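Local coordinates for protein Plm1 (Streptomyces sp. HK803, PDB 4HXY) that probably catalyses the NADPH-dependent reduction of a β-keto polyketide intermediate, as the ketoreductase domain of the first module in phoslactomycin biosynthesis, at residues P36-L41 with E133-A138; G65-L70 with E291-Q296; G127-P132 with R141-T146; E302-L307 with F317-S322; S324-A329 with D406-D411. All coordinates share one frame; numbering follows the deposited sequence.

Contact 1: residues P36-L41 with E133-A138; sequences PALGSL and ERIDDA
Ile135 meets both Ala37 and Leu38, and through these three residues the loop before helix 137-148 is joined to the short helix 36-39. Its two arms divide the work. Ile135 CG2 lies 3.7 Å from Ala37 CB and also reaches Leu38 CD2 at 3.8 Å. On the other arm, Ile135 CD1 comes to 3.6 Å from Leu38 CG and stays within 3.9 Å of Leu38 CD1 as well. The branched end of the leucine thus sits in the fork of the isoleucine, and the two side chains run nearly perpendicular to each other. In Leu38, CG is anti to the carbonyl carbon (chi1 -60°), a setting that brings both methyls up to Ile135. Cut back to alanine, Leu38 would probably leave Ile135 CD1 without a partner and open a gap between the short helix and the loop.

Further out, Leu38 also packs on Leu143 of helix 137-148, while Ile135 touches Pro35 and Arg140. Arg140 ties the polar surroundings together, its NE bonding to Ala37 O and its NH2 to Ser40 OG. Asp136 turns away from the apolar patch to the N-cap position, where its side chain caps a backbone N of helix 137-148 and its OD1 is hydrogen-bonded to Thr139 OG1. Partly exposed and free of hydrogen bonds between the two segments themselves, this is a loop-to-helix seam on the outside of a Rossmann-like layer, consistent with the truncated structural subdomain of modular polyketide synthase ketoreductases.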
# COMPACT_ATOMS: atom_id res chain seq x y z
N PRO A 36 -13.75 24.34 3.50
CA PRO A 36 -14.48 25.29 4.34
C PRO A 36 -15.42 24.68 5.36
O PRO A 36 -15.51 25.21 6.47
CB PRO A 36 -15.24 26.16 3.32
CG PRO A 36 -14.89 25.64 1.97
CD PRO A 36 -13.72 24.74 2.09
N ALA A 37 -16.09 23.57 5.02
CA ALA A 37 -17.03 22.93 5.95
C ALA A 37 -16.34 22.35 7.19
O ALA A 37 -17.00 22.11 8.21
CB ALA A 37 -17.83 21.84 5.26
N LEU A 38 -15.04 22.10 7.10
CA LEU A 38 -14.26 21.72 8.29
C LEU A 38 -13.56 22.89 8.99
O LEU A 38 -13.47 22.90 10.22
CB LEU A 38 -13.24 20.64 7.95
CG LEU A 38 -13.82 19.35 7.40
CD1 LEU A 38 -12.68 18.34 7.16
CD2 LEU A 38 -14.89 18.73 8.27
N GLY A 39 -13.05 23.86 8.23
CA GLY A 39 -12.41 25.03 8.83
C GLY A 39 -13.33 25.74 9.81
O GLY A 39 -12.88 26.36 10.79
N SER A 40 -14.63 25.67 9.53
CA SER A 40 -15.65 26.34 10.34
C SER A 40 -15.92 25.67 11.69
O SER A 40 -16.67 26.21 12.50
CB SER A 40 -16.95 26.47 9.54
OG SER A 40 -17.51 25.19 9.27
N LEU A 41 -15.32 24.50 11.94
CA LEU A 41 -15.40 23.86 13.25
C LEU A 41 -14.54 24.58 14.30
O LEU A 41 -14.74 24.39 15.50
CB LEU A 41 -14.95 22.40 13.16
CG LEU A 41 -15.92 21.43 12.47
CD1 LEU A 41 -15.24 20.09 12.24
CD2 LEU A 41 -17.19 21.25 13.31
N GLU A 133 -16.73 12.70 0.61
CA GLU A 133 -16.40 13.85 -0.22
C GLU A 133 -17.24 15.07 0.18
O GLU A 133 -16.70 16.15 0.44
CB GLU A 133 -16.63 13.52 -1.70
CG GLU A 133 -15.56 12.66 -2.35
CD GLU A 133 -14.51 13.49 -3.08
OE1 GLU A 133 -14.60 13.61 -4.32
OE2 GLU A 133 -13.60 14.03 -2.41
N ARG A 134 -18.56 14.89 0.23
CA ARG A 134 -19.47 15.95 0.62
C ARG A 134 -19.58 15.98 2.14
O ARG A 134 -20.03 15.03 2.75
CB ARG A 134 -20.84 15.75 -0.03
CG ARG A 134 -21.94 16.72 0.46
CD ARG A 134 -21.56 18.19 0.30
NE ARG A 134 -21.18 18.55 -1.05
CZ ARG A 134 -22.02 18.88 -2.04
NH1 ARG A 134 -23.33 18.92 -1.83
NH2 ARG A 134 -21.55 19.20 -3.24
N ILE A 135 -19.10 17.06 2.72
CA ILE A 135 -19.15 17.23 4.16
C ILE A 135 -20.49 17.82 4.57
O ILE A 135 -20.72 19.02 4.49
CB ILE A 135 -17.98 18.09 4.64
CG1 ILE A 135 -16.67 17.40 4.26
CG2 ILE A 135 -18.04 18.26 6.16
CD1 ILE A 135 -15.46 18.27 4.40
N ASP A 136 -21.38 16.94 5.00
CA ASP A 136 -22.66 17.37 5.57
C ASP A 136 -22.50 17.62 7.07
O ASP A 136 -21.42 17.42 7.64
CB ASP A 136 -23.77 16.36 5.22
CG ASP A 136 -23.51 14.95 5.76
OD1 ASP A 136 -22.59 14.76 6.58
OD2 ASP A 136 -24.24 14.03 5.35
N ASP A 137 -23.57 18.08 7.71
CA ASP A 137 -23.53 18.34 9.15
C ASP A 137 -23.19 17.10 9.98
O ASP A 137 -22.49 17.20 11.00
CB ASP A 137 -24.86 18.96 9.64
CG ASP A 137 -24.88 20.50 9.57
OD1 ASP A 137 -23.82 21.16 9.78
OD2 ASP A 137 -25.97 21.05 9.32
N ALA A 138 -23.68 15.93 9.58
CA ALA A 138 -23.39 14.68 10.27
C ALA A 138 -21.89 14.40 10.24
O ALA A 138 -21.30 13.99 11.24
CB ALA A 138 -24.15 13.53 9.63

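Contact 2: residues G65-L70 with E291-Q296; sequences GAAEDL and EELAAQ
Leu293 presses one methyl, CD2, against the first turn of helix 67-77. With CG anti to the backbone N (chi1 -175°), the side chain reaches from helix 290-310 toward helix 67-77, and CD2 does all the touching. Leu293 CD2 comes to 3.7 Å from Glu68 N and 3.8 Å from Glu68 CA, and meets Ala67 CB at 4.0 Å. The methyl therefore rests largely on backbone, on the peptide that links Ala67 to Glu68, and the small side chain of Ala67 lets it come that close. Ala67 and Leu293 are both buried, and they form the tight half of the contact.

On the solvent side the fit is slack. Glu68 offers little more than its CB, 4.3 Å from Leu293 CD2, before its exposed carboxylate swings away. No hydrogen bond crosses between the segments. The turn that Leu293 leans on is held from within: Asp69 OD2 uses its anti lone pair to accept Gly65 N at 3.1 Å and takes a second, weak bond from Ala66 N, fixing the entry to the helix.

Helix 105-120 lies beneath both partners, since Leu113 touches Leu293 as well as Leu70, and Val110 adds to the packing on Leu70. Helix 67-77, which follows strand 59-63, is thereby joined to helix 290-310 of the NADPH-binding half.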
# COMPACT_ATOMS: atom_id res chain seq x y z
N GLY A 65 -4.51 15.10 0.04
CA GLY A 65 -4.95 14.28 -1.09
C GLY A 65 -3.93 13.29 -1.60
O GLY A 65 -4.27 12.40 -2.38
N ALA A 66 -2.67 13.45 -1.18
CA ALA A 66 -1.59 12.54 -1.56
C ALA A 66 -0.53 12.51 -0.47
O ALA A 66 -0.48 13.43 0.36
CB ALA A 66 -0.98 12.97 -2.88
N ALA A 67 0.32 11.49 -0.49
CA ALA A 67 1.34 11.29 0.54
C ALA A 67 2.23 12.53 0.70
O ALA A 67 2.59 12.91 1.81
CB ALA A 67 2.18 10.08 0.21
N GLU A 68 2.58 13.17 -0.43
CA GLU A 68 3.41 14.38 -0.41
C GLU A 68 2.80 15.52 0.42
O GLU A 68 3.54 16.29 1.03
CB GLU A 68 3.73 14.84 -1.84
CG GLU A 68 2.53 15.18 -2.66
CD GLU A 68 2.79 15.32 -4.13
OE1 GLU A 68 3.69 16.12 -4.49
OE2 GLU A 68 2.09 14.63 -4.92
N ASP A 69 1.47 15.62 0.44
CA ASP A 69 0.80 16.68 1.19
C ASP A 69 0.99 16.47 2.68
O ASP A 69 1.23 17.42 3.44
CB ASP A 69 -0.70 16.72 0.86
CG ASP A 69 -0.99 16.98 -0.60
OD1 ASP A 69 -0.25 17.76 -1.25
OD2 ASP A 69 -2.00 16.41 -1.10
N LEU A 70 0.86 15.22 3.12
CA LEU A 70 1.06 14.91 4.53
C LEU A 70 2.55 15.06 4.89
O LEU A 70 2.89 15.53 5.97
CB LEU A 70 0.55 13.49 4.85
CG LEU A 70 0.77 13.00 6.29
CD1 LEU A 70 0.18 13.96 7.32
CD2 LEU A 70 0.16 11.61 6.46
N GLU A 291 11.00 15.14 -3.28
CA GLU A 291 11.61 14.53 -4.46
C GLU A 291 12.00 13.06 -4.21
O GLU A 291 11.75 12.16 -5.05
CB GLU A 291 12.81 15.36 -4.93
CG GLU A 291 13.41 14.85 -6.22
CD GLU A 291 14.56 15.69 -6.74
OE1 GLU A 291 14.91 16.73 -6.12
OE2 GLU A 291 15.10 15.30 -7.80
N GLU A 292 12.60 12.80 -3.05
CA GLU A 292 12.94 11.44 -2.67
C GLU A 292 11.70 10.59 -2.44
O GLU A 292 11.69 9.43 -2.84
CB GLU A 292 13.91 11.40 -1.50
CG GLU A 292 15.38 11.46 -1.98
CD GLU A 292 15.72 10.40 -3.05
OE1 GLU A 292 15.43 9.19 -2.83
OE2 GLU A 292 16.28 10.78 -4.12
N LEU A 293 10.67 11.16 -1.82
CA LEU A 293 9.38 10.43 -1.67
C LEU A 293 8.87 10.01 -3.05
O LEU A 293 8.45 8.86 -3.26
CB LEU A 293 8.32 11.27 -0.95
CG LEU A 293 7.00 10.54 -0.66
CD1 LEU A 293 7.26 9.48 0.38
CD2 LEU A 293 5.88 11.49 -0.21
N ALA A 294 8.89 10.93 -4.00
CA ALA A 294 8.44 10.62 -5.35
C ALA A 294 9.29 9.53 -5.99
O ALA A 294 8.76 8.63 -6.65
CB ALA A 294 8.42 11.87 -6.21
N ALA A 295 10.61 9.62 -5.83
CA ALA A 295 11.51 8.57 -6.35
C ALA A 295 11.27 7.19 -5.74
O ALA A 295 11.36 6.16 -6.44
CB ALA A 295 12.99 8.99 -6.15
N GLN A 296 10.95 7.17 -4.46
CA GLN A 296 10.64 5.95 -3.74
C GLN A 296 9.34 5.30 -4.23
O GLN A 296 9.21 4.09 -4.16
CB GLN A 296 10.50 6.23 -2.24
CG GLN A 296 11.83 6.47 -1.51
CD GLN A 296 11.69 7.05 -0.10
OE1 GLN A 296 10.58 7.21 0.45
NE2 GLN A 296 12.83 7.38 0.49

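Contact 3: residues G127-P132 with R141-T146; sequences GLVDLP and RALAGT
Val129 and Thr146 reach toward each other tip to tip, and the flat group behind this touch is the Ala142 carbonyl, which Thr146 grips from both faces: Thr146 OG1 at 3.0 Å from Ala142 O, tilted 26° out of the carbonyl plane, and the backbone N at 3.2 Å from the opposite face. What meets across the contact is aliphatic, methyl against methyl. Thr146 sets OG1 beside its own backbone N (chi1 -63°), which puts CG2 anti to that N and 4.2 Å from Val129 CG2. Leu143 spreads its two methyls along the strand, CD1 lying 4.3 Å from Val129 CG2 and CD2 the same distance from Leu131 CD1. Val129 and Leu131 thus face the helix, and Leu143 bridges the two.

Strand segment 127-131 and helix segment 141-146 run antiparallel (172°), their axes 10.4 Å apart at closest approach. This is the first half of a crossover in a Rossmann-like sheet: strand 125-131 leads through a loop into helix 137-148, which runs back before strand 160-164 pairs in parallel with strand 125-131. Val163 of strand 160-164 touches Val129, Leu131 and Ala142, while Trp86 on strand 85-90 touches Val129 and Thr146. A glycine in place of Thr146 would probably take from Val129 CG2 one of its two methyl neighbours and leave Ala142 O with one donor fewer. On the reverse face of the strand, Asp130 forms a salt bridge with Arg164, and both Leu128 and Asp130 touch Trp111 of helix 105-120.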
# COMPACT_ATOMS: atom_id res chain seq x y z
N GLY A 127 -3.87 10.78 14.33
CA GLY A 127 -4.44 9.72 13.54
C GLY A 127 -4.93 10.13 12.17
O GLY A 127 -4.73 11.29 11.73
N LEU A 128 -5.59 9.19 11.52
CA LEU A 128 -6.16 9.33 10.18
C LEU A 128 -7.67 9.22 10.26
O LEU A 128 -8.19 8.34 10.96
CB LEU A 128 -5.63 8.23 9.26
CG LEU A 128 -4.15 8.34 8.91
CD1 LEU A 128 -3.45 6.97 8.69
CD2 LEU A 128 -4.01 9.23 7.68
N VAL A 129 -8.38 10.12 9.57
CA VAL A 129 -9.83 10.03 9.42
C VAL A 129 -10.23 10.22 7.98
O VAL A 129 -9.95 11.26 7.39
CB VAL A 129 -10.58 11.04 10.28
CG1 VAL A 129 -12.09 10.71 10.26
CG2 VAL A 129 -10.04 11.06 11.73
N ASP A 130 -10.92 9.23 7.42
CA ASP A 130 -11.40 9.29 6.04
C ASP A 130 -12.87 9.74 6.05
O ASP A 130 -13.72 9.12 6.69
CB ASP A 130 -11.23 7.97 5.32
CG ASP A 130 -11.53 8.10 3.83
OD1 ASP A 130 -10.70 8.68 3.08
OD2 ASP A 130 -12.60 7.61 3.43
N LEU A 131 -13.16 10.83 5.36
CA LEU A 131 -14.49 11.43 5.38
C LEU A 131 -15.12 11.29 4.00
O LEU A 131 -14.43 11.12 3.01
CB LEU A 131 -14.39 12.93 5.70
CG LEU A 131 -13.69 13.30 7.01
CD1 LEU A 131 -13.64 14.80 7.13
CD2 LEU A 131 -14.37 12.69 8.21
N PRO A 132 -16.45 11.35 3.95
CA PRO A 132 -17.08 11.46 2.64
C PRO A 132 -16.63 12.72 1.93
O PRO A 132 -16.20 13.67 2.57
CB PRO A 132 -18.56 11.59 2.98
CG PRO A 132 -18.71 11.12 4.36
CD PRO A 132 -17.42 11.44 5.04
N ARG A 141 -19.92 16.71 12.58
CA ARG A 141 -20.05 16.35 13.99
C ARG A 141 -19.27 15.11 14.38
O ARG A 141 -18.75 15.03 15.50
CB ARG A 141 -21.53 16.17 14.38
CG ARG A 141 -22.35 17.44 14.33
CD ARG A 141 -23.69 17.24 15.07
NE ARG A 141 -24.42 16.08 14.54
CZ ARG A 141 -25.29 16.12 13.52
NH1 ARG A 141 -25.59 17.27 12.90
NH2 ARG A 141 -25.88 15.00 13.12
N ALA A 142 -19.18 14.16 13.47
CA ALA A 142 -18.40 12.97 13.69
C ALA A 142 -16.92 13.35 13.82
O ALA A 142 -16.23 12.83 14.67
CB ALA A 142 -18.61 11.95 12.57
N LEU A 143 -16.44 14.23 12.95
CA LEU A 143 -15.06 14.68 13.03
C LEU A 143 -14.78 15.49 14.30
O LEU A 143 -13.78 15.33 14.95
CB LEU A 143 -14.65 15.51 11.82
CG LEU A 143 -13.18 15.92 11.88
CD1 LEU A 143 -12.27 14.71 11.78
CD2 LEU A 143 -12.85 16.86 10.81
N ALA A 144 -15.70 16.37 14.65
CA ALA A 144 -15.51 17.20 15.82
C ALA A 144 -15.42 16.37 17.09
O ALA A 144 -14.57 16.60 17.92
CB ALA A 144 -16.62 18.21 15.93
N GLY A 145 -16.29 15.38 17.20
CA GLY A 145 -16.25 14.45 18.33
C GLY A 145 -14.93 13.72 18.42
O GLY A 145 -14.38 13.53 19.50
N THR A 146 -14.39 13.33 17.27
CA THR A 146 -13.12 12.63 17.21
C THR A 146 -11.96 13.52 17.67
O THR A 146 -11.12 13.08 18.45
CB THR A 146 -12.88 12.09 15.77
OG1 THR A 146 -13.90 11.13 15.46
CG2 THR A 146 -11.51 11.44 15.63

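Contact 4: residues E302-L307 with F317-S322; sequences EGALLL and FVLFSS. With NDP (NADPH dihydro-nicotinamide-adenine-dinucleotide phosphate), chain C.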
# COMPACT_ATOMS: atom_id res chain seq x y z
N GLU A 302 3.66 4.83 -10.12
CA GLU A 302 3.51 5.37 -11.46
C GLU A 302 3.59 4.24 -12.51
O GLU A 302 2.85 4.27 -13.50
CB GLU A 302 4.53 6.49 -11.72
CG GLU A 302 4.43 7.67 -10.70
CD GLU A 302 3.02 8.25 -10.53
OE1 GLU A 302 2.31 8.45 -11.55
OE2 GLU A 302 2.60 8.49 -9.36
N GLY A 303 4.45 3.24 -12.29
CA GLY A 303 4.45 2.02 -13.10
C GLY A 303 3.11 1.31 -13.14
O GLY A 303 2.60 0.96 -14.19
N ALA A 304 2.51 1.08 -11.97
CA ALA A 304 1.23 0.41 -11.92
C ALA A 304 0.12 1.18 -12.61
O ALA A 304 -0.72 0.58 -13.31
CB ALA A 304 0.85 0.10 -10.48
N LEU A 305 0.11 2.51 -12.42
CA LEU A 305 -0.90 3.37 -13.01
C LEU A 305 -0.74 3.37 -14.53
O LEU A 305 -1.74 3.37 -15.25
CB LEU A 305 -0.78 4.80 -12.50
CG LEU A 305 -1.30 4.97 -11.07
CD1 LEU A 305 -0.84 6.31 -10.48
CD2 LEU A 305 -2.82 4.82 -10.93
N LEU A 306 0.50 3.37 -14.99
CA LEU A 306 0.75 3.36 -16.45
C LEU A 306 0.30 2.02 -17.03
O LEU A 306 -0.38 1.99 -18.07
CB LEU A 306 2.23 3.61 -16.74
CG LEU A 306 2.65 3.71 -18.20
CD1 LEU A 306 1.88 4.80 -18.95
CD2 LEU A 306 4.15 3.95 -18.27
N LEU A 307 0.62 0.93 -16.34
CA LEU A 307 0.20 -0.40 -16.80
C LEU A 307 -1.32 -0.51 -16.86
O LEU A 307 -1.87 -1.08 -17.80
CB LEU A 307 0.74 -1.50 -15.90
CG LEU A 307 2.24 -1.78 -16.01
CD1 LEU A 307 2.75 -2.46 -14.73
CD2 LEU A 307 2.56 -2.61 -17.25
N PHE A 317 -4.11 -9.06 -13.53
CA PHE A 317 -3.31 -7.88 -13.22
C PHE A 317 -2.95 -8.01 -11.75
O PHE A 317 -3.80 -7.79 -10.88
CB PHE A 317 -4.18 -6.64 -13.48
CG PHE A 317 -3.48 -5.32 -13.31
CD1 PHE A 317 -2.82 -4.73 -14.36
CD2 PHE A 317 -3.61 -4.61 -12.14
CE1 PHE A 317 -2.21 -3.48 -14.22
CE2 PHE A 317 -3.01 -3.35 -12.00
CZ PHE A 317 -2.30 -2.80 -13.04
N VAL A 318 -1.70 -8.41 -11.51
CA VAL A 318 -1.25 -8.89 -10.20
C VAL A 318 -0.22 -7.91 -9.67
O VAL A 318 0.84 -7.72 -10.27
CB VAL A 318 -0.65 -10.29 -10.28
CG1 VAL A 318 -0.26 -10.81 -8.88
CG2 VAL A 318 -1.66 -11.26 -10.93
N LEU A 319 -0.55 -7.29 -8.55
CA LEU A 319 0.36 -6.32 -7.91
C LEU A 319 1.05 -6.92 -6.68
O LEU A 319 0.40 -7.50 -5.82
CB LEU A 319 -0.43 -5.07 -7.53
CG LEU A 319 -1.19 -4.41 -8.69
CD1 LEU A 319 -2.02 -3.21 -8.21
CD2 LEU A 319 -0.26 -3.99 -9.81
N PHE A 320 2.38 -6.81 -6.61
CA PHE A 320 3.12 -7.25 -5.44
C PHE A 320 3.27 -6.10 -4.47
O PHE A 320 4.09 -5.18 -4.66
CB PHE A 320 4.47 -7.81 -5.86
CG PHE A 320 4.45 -9.27 -6.20
CD1 PHE A 320 3.32 -9.89 -6.72
CD2 PHE A 320 5.57 -10.04 -5.95
CE1 PHE A 320 3.31 -11.26 -7.00
CE2 PHE A 320 5.57 -11.42 -6.22
CZ PHE A 320 4.44 -12.02 -6.76
N SER A 321 2.42 -6.12 -3.44
CA SER A 321 2.44 -5.16 -2.39
C SER A 321 3.17 -5.72 -1.17
O SER A 321 3.86 -6.73 -1.26
CB SER A 321 1.00 -4.73 -2.09
OG SER A 321 0.95 -3.68 -1.15
N SER A 322 3.02 -5.07 -0.02
CA SER A 322 3.79 -5.39 1.18
C SER A 322 2.98 -5.12 2.42
O SER A 322 2.15 -4.19 2.43
CB SER A 322 5.05 -4.53 1.26
OG SER A 322 5.73 -4.75 2.49
PA NDP C . 14.37 -6.73 -6.22
O1A NDP C . 15.18 -7.98 -6.35
O2A NDP C . 15.09 -5.44 -5.95
O5B NDP C . 13.49 -6.54 -7.54
C5B NDP C . 12.97 -5.27 -7.88
C4B NDP C . 12.96 -5.15 -9.37
O4B NDP C . 12.40 -3.92 -9.76
C3B NDP C . 14.35 -5.18 -9.98
O3B NDP C . 14.33 -6.13 -11.06
C2B NDP C . 14.58 -3.78 -10.50
O2B NDP C . 15.45 -3.94 -11.61
C1B NDP C . 13.15 -3.38 -10.83
N9A NDP C . 12.89 -1.95 -10.99
C8A NDP C . 13.09 -0.94 -10.07
N7A NDP C . 12.74 0.23 -10.64
C5A NDP C . 12.28 -0.02 -11.91
C6A NDP C . 11.79 0.78 -12.92
N6A NDP C . 11.64 2.10 -12.84
N1A NDP C . 11.43 0.18 -14.12
C2A NDP C . 11.53 -1.20 -14.28
N3A NDP C . 12.02 -2.00 -13.28
C4A NDP C . 12.38 -1.40 -12.11
O3 NDP C . 13.26 -6.88 -5.07
PN NDP C . 12.33 -8.13 -4.75
O1N NDP C . 12.58 -8.48 -3.33
O2N NDP C . 12.38 -9.20 -5.77
O5D NDP C . 10.87 -7.48 -4.68
C5D NDP C . 10.10 -7.28 -5.83
C4D NDP C . 8.76 -6.70 -5.41
O4D NDP C . 8.20 -7.44 -4.34
C3D NDP C . 8.90 -5.28 -4.91
O3D NDP C . 7.91 -4.48 -5.50
C2D NDP C . 8.66 -5.36 -3.42
O2D NDP C . 8.11 -4.18 -2.88
C1D NDP C . 7.77 -6.58 -3.31
N1N NDP C . 7.92 -7.26 -2.02
C2N NDP C . 9.06 -7.96 -1.73
C3N NDP C . 9.31 -8.49 -0.46
C7N NDP C . 10.50 -9.31 -0.18
O7N NDP C . 10.51 -9.95 1.04
N7N NDP C . 11.55 -9.44 -0.98
C4N NDP C . 8.15 -8.56 0.50
C5N NDP C . 6.95 -7.77 0.09
C6N NDP C . 6.87 -7.18 -1.15
P2B NDP C . 16.24 -2.73 -12.28
O1X NDP C . 17.15 -3.40 -13.29
O2X NDP C . 17.03 -1.94 -11.23
O3X NDP C . 15.30 -1.79 -12.92
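Phe317 points from strand 316-322 at helix 290-310, and its ring reaches the helix edge-on. CB, and CG anti to the backbone N (chi1 -175°), carry the ring across without touching the helix. Phe317 CE1 makes the first contact, 3.9 Å from Leu307 CB and 4.1 Å from Leu307 C. At the tip, Phe317 CZ lies 3.7 Å from Ala304 O, which sits at the ring edge in the ring plane. Beyond the helix contact, the ring has a cation-pi partner in Arg349. Two residues along the strand, Leu319 CD2 adds a looser touch, 4.3 Å from Ala304 CB.

The far end of the strand turns to the cofactor. Ser321 O stands 3.0 Å from C6N of the nicotinamide ring of NADPH, and Ser322 CB is 3.9 Å from NADPH C5N. Phe320 offers its ring edge to the ribose, with Phe320 CD2 at 4.0 Å from NADPH O4D. Segments 302-307 and 317-322 run antiparallel (169°), the familiar helix-on-sheet layer of the Rossmann fold in short-chain dehydrogenases/reductases, where the end of a parallel strand lines the nicotinamide site.

Contact 5: residues S324-A329 with D406-D411; sequences SGIWGA and DPVVAD
The short helical turn 324-327, just past the strand that ends at the NADPH pocket, packs through Ile326 and Trp327 on Val408 of strand 408-412. The side chains of Ile326 and Val408 lie alongside each other, pointing opposite ways. Ile326 CD1 lies 3.8 Å from Val408 CG2, and Ile326 CG1 is 3.9 Å from the same methyl, so one valine branch takes up the whole arm. CG1 of Ile326 is anti to the carbonyl carbon (chi1 -61°), the setting that lays this arm along the valine. The other branch, Val408 CG1, turns to the indole and approaches Trp327 CZ3 obliquely at 4.3 Å.

Strand 408-412 pairs in parallel with strand 357-361 of the Rossmann-type sheet and antiparallel with the N-terminal strand 6-14, so the turn rests where the nucleotide-binding fold receives the start of the chain. The side chain of Val408 is about 10 Å from the bound NADPH. Ile326 also touches Ala360, and its carbonyl O is hydrogen-bonded to Arg171 NH1. The indole of Trp327 stands in an aromatic cluster, edge-to-face with both Phe417 and Phe430.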
# COMPACT_ATOMS: atom_id res chain seq x y z
N SER A 324 4.14 -3.55 4.66
CA SER A 324 4.50 -2.15 4.97
C SER A 324 3.34 -1.20 4.72
O SER A 324 3.11 -0.26 5.48
CB SER A 324 5.72 -1.71 4.15
OG SER A 324 6.12 -0.42 4.55
N GLY A 325 2.59 -1.46 3.65
CA GLY A 325 1.45 -0.62 3.32
C GLY A 325 0.20 -0.99 4.08
O GLY A 325 -0.86 -0.34 3.91
N ILE A 326 0.26 -2.06 4.89
CA ILE A 326 -0.88 -2.52 5.64
C ILE A 326 -0.82 -1.97 7.07
O ILE A 326 -1.80 -1.41 7.58
CB ILE A 326 -0.95 -4.07 5.69
CG1 ILE A 326 -1.09 -4.67 4.29
CG2 ILE A 326 -2.13 -4.53 6.61
CD1 ILE A 326 -2.39 -4.28 3.59
N TRP A 327 0.34 -2.16 7.71
CA TRP A 327 0.51 -1.68 9.07
C TRP A 327 1.67 -0.73 9.34
O TRP A 327 1.68 -0.09 10.39
CB TRP A 327 0.53 -2.85 10.04
CG TRP A 327 1.54 -3.94 9.82
CD1 TRP A 327 2.89 -3.86 9.94
CD2 TRP A 327 1.24 -5.32 9.55
NE1 TRP A 327 3.46 -5.09 9.71
CE2 TRP A 327 2.46 -6.01 9.48
CE3 TRP A 327 0.05 -6.02 9.33
CZ2 TRP A 327 2.53 -7.38 9.25
CZ3 TRP A 327 0.12 -7.38 9.09
CH2 TRP A 327 1.36 -8.04 9.04
N GLY A 328 2.62 -0.64 8.41
CA GLY A 328 3.73 0.30 8.51
C GLY A 328 4.96 -0.26 9.17
O GLY A 328 4.90 -1.24 9.92
N ALA A 329 6.10 0.40 8.93
CA ALA A 329 7.36 0.11 9.61
C ALA A 329 8.16 1.41 9.62
O ALA A 329 8.10 2.18 8.69
CB ALA A 329 8.17 -1.02 8.90
N ASP A 406 -8.31 -8.32 -1.32
CA ASP A 406 -6.90 -8.02 -1.38
C ASP A 406 -6.33 -8.64 -0.11
O ASP A 406 -6.50 -8.16 0.98
CB ASP A 406 -6.58 -6.54 -1.51
CG ASP A 406 -6.61 -6.02 -2.96
OD1 ASP A 406 -6.64 -6.81 -3.96
OD2 ASP A 406 -6.59 -4.78 -3.08
N PRO A 407 -5.63 -9.73 -0.30
CA PRO A 407 -5.06 -10.49 0.80
C PRO A 407 -3.72 -9.98 1.30
O PRO A 407 -2.94 -9.43 0.56
CB PRO A 407 -4.89 -11.87 0.19
CG PRO A 407 -4.54 -11.56 -1.21
CD PRO A 407 -5.40 -10.41 -1.58
N VAL A 408 -3.50 -10.21 2.58
CA VAL A 408 -2.21 -9.98 3.24
C VAL A 408 -1.70 -11.39 3.56
O VAL A 408 -2.41 -12.16 4.20
CB VAL A 408 -2.40 -9.18 4.55
CG1 VAL A 408 -1.04 -8.82 5.17
CG2 VAL A 408 -3.19 -7.90 4.29
N VAL A 409 -0.50 -11.72 3.09
CA VAL A 409 0.06 -13.08 3.22
C VAL A 409 1.44 -13.01 3.84
O VAL A 409 2.37 -12.47 3.26
CB VAL A 409 0.13 -13.77 1.84
CG1 VAL A 409 0.77 -15.17 1.97
CG2 VAL A 409 -1.27 -13.84 1.19
N ALA A 410 1.57 -13.54 5.06
CA ALA A 410 2.81 -13.39 5.84
C ALA A 410 2.88 -14.48 6.90
O ALA A 410 1.85 -14.98 7.33
CB ALA A 410 2.87 -11.99 6.49
N ASP A 411 4.10 -14.82 7.31
CA ASP A 411 4.30 -15.75 8.44
C ASP A 411 4.60 -14.92 9.69
O ASP A 411 5.75 -14.49 9.89
CB ASP A 411 5.49 -16.66 8.10
CG ASP A 411 5.72 -17.75 9.12
OD1 ASP A 411 5.09 -17.71 10.20
OD2 ASP A 411 6.55 -18.66 8.84

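Contacts 2 to 5 are buried; contact 1 is partly buried, its centre about 28 Å from the centre of the chain. Contacts 1 and 3 share helix 137-148 and touch, Leu38 CD1 meeting Leu131 CD1 at 3.7 Å. Contacts 2 and 4 share helix 290-310: its N-terminal part leans on helix 67-77, a later part on a cofactor-lining strand. Contact 5 follows contact 4 closely in sequence. No hydrogen bond crosses any of the five; their side-chain contacts are apolar, with backbone polar atoms touched in contacts 2 and 4. Polar chemistry lies alongside: an arginine bonded to Ala37 O and Ser40 OG beside contact 1, a helix-entry carboxylate in contact 2, a doubly bonded carbonyl in contact 3. Contact 4 alone includes cofactor atoms.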